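Local coordinates for S-adenosyl-L-methionine-dependent 2-deoxy-scyllo-inosamine dehydrogenase (Bacillus circulans, PDB 4M7S), which catalyses the S-adenosylmethionine-dependent radical oxidation of 2-deoxy-scyllo-inosamine to amino-dideoxy-scyllo-inosose during butirosin biosynthesis, using two [4Fe-4S] clusters, at residues L40-T43 with L44-L48. Numbering follows the deposited sequence.
Sequences LYKT and LMEQL
Lys42 NZ meets Glu46 OE2 at 2.5 Å, a short modelled distance whose exact value carries little weight, in an i to i+4 salt bridge on the more exposed side of helix 38-50, where the lysine chain also touches Met77 and Tyr81 of helix 71-81. The inner side of helix 38-50 packs on the parallel strands 7-10 and 56-58 of the radical SAM fold. The ammonium comes from above the carboxylate plane, 36° out of it. Lysine suits this place because its methylenes run straight from the backbone and turn only at the last bond (chi4 -59°), which brings the charge round to the glutamate one turn on. The oppositely charged ends should partly neutralise each other.

On the buried side, Tyr41 and Met45, present here as selenomethionine introduced for the structure determination, make a Met-aromatic contact. Met45 SE lies 47° off the normal of the Tyr41 ring, an oblique approach. Met45 bends at chi2 and again at chi3, which lays CG by Tyr41 CE2 (3.4 Å) and brings CE to Tyr41 CZ (3.3 Å). Methionine's unbranched, flexible chain can follow the flat ring in this way, and Phe74 stacks on the same tyrosine. Leu44 and Leu48 supply branched apolar bulk against Ile8 of strand 7-10.

Successive i to i+4 backbone bonds tie the turns together, among them Met45 N to Tyr41 O at 3.0 Å. Gln47 N likewise donates to Thr43 O at 3.0 Å. The side chains of this last pair run alongside each other, pointing the same way. Glutamine is well placed because its amide can serve two backbone groups beyond the helix, OE1 accepting from Ile205 N and NE2 donating to Ile200 O; Gln47 NE2 also lies 3.2 Å from Thr43 OG1.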
ATOM      1  N   LEU A  40       8.263  11.493   9.831  1.00 26.73           N
ATOM      2  CA  LEU A  40       8.554  10.258   9.097  1.00 20.29           C
ATOM      3  C   LEU A  40       7.962  10.330   7.698  1.00 19.99           C
ATOM      4  O   LEU A  40       8.580   9.884   6.723  1.00 20.93           O
ATOM      5  CB  LEU A  40       8.035   9.019   9.836  1.00 24.19           C
ATOM      6  CG  LEU A  40       8.375   7.670   9.178  1.00 26.23           C
ATOM      7  CD1 LEU A  40       9.890   7.460   9.131  1.00 27.76           C
ATOM      8  CD2 LEU A  40       7.689   6.513   9.903  1.00 25.96           C
ATOM      9  N   TYR A  41       6.759  10.886   7.591  1.00 22.25           N
ATOM     10  CA  TYR A  41       6.143  11.052   6.286  1.00 21.74           C
ATOM     11  C   TYR A  41       6.948  12.037   5.443  1.00 23.60           C
ATOM     12  O   TYR A  41       7.064  11.865   4.228  1.00 22.02           O
ATOM     13  CB  TYR A  41       4.691  11.520   6.393  1.00 21.66           C
ATOM     14  CG  TYR A  41       3.982  11.504   5.051  1.00 20.20           C
ATOM     15  CD1 TYR A  41       3.414  10.332   4.568  1.00 22.12           C
ATOM     16  CD2 TYR A  41       3.906  12.647   4.263  1.00 20.12           C
ATOM     17  CE1 TYR A  41       2.779  10.298   3.343  1.00 22.83           C
ATOM     18  CE2 TYR A  41       3.259  12.630   3.032  1.00 21.05           C
ATOM     19  CZ  TYR A  41       2.695  11.447   2.589  1.00 25.05           C
ATOM     20  OH  TYR A  41       2.063  11.401   1.375  1.00 30.02           O
ATOM     21  N   LYS A  42       7.506  13.066   6.077  1.00 22.89           N
ATOM     22  CA  LYS A  42       8.354  13.987   5.326  1.00 24.76           C
ATOM     23  C   LYS A  42       9.612  13.317   4.763  1.00 25.61           C
ATOM     24  O   LYS A  42       9.967  13.559   3.606  1.00 25.96           O
ATOM     25  CB  LYS A  42       8.729  15.240   6.132  1.00 22.58           C
ATOM     26  CG  LYS A  42       9.620  16.199   5.341  1.00 23.98           C
ATOM     27  CD  LYS A  42       9.549  17.619   5.894  1.00 24.84           C
ATOM     28  CE  LYS A  42      10.544  18.557   5.210  1.00 29.64           C
ATOM     29  NZ  LYS A  42      11.941  18.103   5.364  1.00 29.95           N
ATOM     30  N   THR A  43      10.301  12.487   5.548  1.00 25.70           N
ATOM     31  CA  THR A  43      11.488  11.850   4.975  1.00 24.43           C
ATOM     32  C   THR A  43      11.112  10.876   3.859  1.00 21.66           C
ATOM     33  O   THR A  43      11.868  10.714   2.915  1.00 24.32           O
ATOM     34  CB  THR A  43      12.504  11.214   5.996  1.00 35.36           C
ATOM     35  OG1 THR A  43      12.684   9.820   5.723  1.00 43.28           O
ATOM     36  CG2 THR A  43      12.088  11.392   7.416  1.00 26.60           C
ATOM     37  N   LEU A  44       9.942  10.248   3.949  1.00 21.38           N
ATOM     38  CA  LEU A  44       9.480   9.407   2.841  1.00 20.04           C
ATOM     39  C   LEU A  44       9.252  10.239   1.575  1.00 22.56           C
ATOM     40  O   LEU A  44       9.615   9.820   0.470  1.00 22.30           O
ATOM     41  CB  LEU A  44       8.191   8.666   3.200  1.00 14.89           C
ATOM     42  CG  LEU A  44       7.647   7.791   2.061  1.00 23.88           C
ATOM     43  CD1 LEU A  44       8.652   6.691   1.656  1.00 21.00           C
ATOM     44  CD2 LEU A  44       6.313   7.171   2.432  1.00 20.62           C
HETATM   45  N   MSE A  45       8.632  11.407   1.735  1.00 21.76           N
HETATM   46  CA  MSE A  45       8.434  12.319   0.608  1.00 24.36           C
HETATM   47  C   MSE A  45       9.775  12.709  -0.027  1.00 21.53           C
HETATM   48  O   MSE A  45       9.903  12.760  -1.250  1.00 24.14           O
HETATM   49  CB  MSE A  45       7.666  13.582   1.048  1.00 23.11           C
HETATM   50  CG  MSE A  45       6.178  13.347   1.374  1.00 24.76           C
HETATM   51 SE   MSE A  45       5.186  12.577  -0.135  1.00 43.03          SE
HETATM   52  CE  MSE A  45       5.161  10.733   0.469  1.00 24.24           C
ATOM     53  N   GLU A  46      10.767  12.990   0.814  1.00 20.05           N
ATOM     54  CA  GLU A  46      12.081  13.401   0.342  1.00 24.38           C
ATOM     55  C   GLU A  46      12.758  12.285  -0.428  1.00 24.73           C
ATOM     56  O   GLU A  46      13.473  12.536  -1.398  1.00 25.46           O
ATOM     57  CB  GLU A  46      12.964  13.806   1.525  1.00 27.10           C
ATOM     58  CG  GLU A  46      12.510  15.069   2.238  1.00 33.11           C
ATOM     59  CD  GLU A  46      13.282  15.300   3.520  1.00 42.07           C
ATOM     60  OE1 GLU A  46      13.874  14.322   4.040  1.00 43.72           O
ATOM     61  OE2 GLU A  46      13.299  16.453   4.004  1.00 47.41           O
ATOM     62  N   GLN A  47      12.561  11.054   0.029  1.00 22.78           N
ATOM     63  CA  GLN A  47      13.175   9.905  -0.628  1.00 24.16           C
ATOM     64  C   GLN A  47      12.488   9.638  -1.953  1.00 23.61           C
ATOM     65  O   GLN A  47      13.151   9.392  -2.964  1.00 22.92           O
ATOM     66  CB  GLN A  47      13.106   8.661   0.264  1.00 22.49           C
ATOM     67  CG  GLN A  47      13.887   8.818   1.562  1.00 24.20           C
ATOM     68  CD  GLN A  47      13.715   7.624   2.473  1.00 27.60           C
ATOM     69  OE1 GLN A  47      13.228   6.566   2.046  1.00 23.93           O
ATOM     70  NE2 GLN A  47      14.096   7.784   3.735  1.00 30.48           N
ATOM     71  N   LEU A  48      11.158   9.703  -1.944  1.00 18.96           N
ATOM     72  CA  LEU A  48      10.387   9.471  -3.160  1.00 22.00           C
ATOM     73  C   LEU A  48      10.663  10.593  -4.146  1.00 23.39           C
ATOM     74  O   LEU A  48      10.715  10.382  -5.364  1.00 21.13           O
ATOM     75  CB  LEU A  48       8.884   9.337  -2.854  1.00 18.62           C
ATOM     76  CG  LEU A  48       8.417   8.064  -2.142  1.00 16.69           C
ATOM     77  CD1 LEU A  48       6.881   8.069  -1.961  1.00 16.20           C
ATOM     78  CD2 LEU A  48       8.866   6.806  -2.914  1.00 18.33           C
TER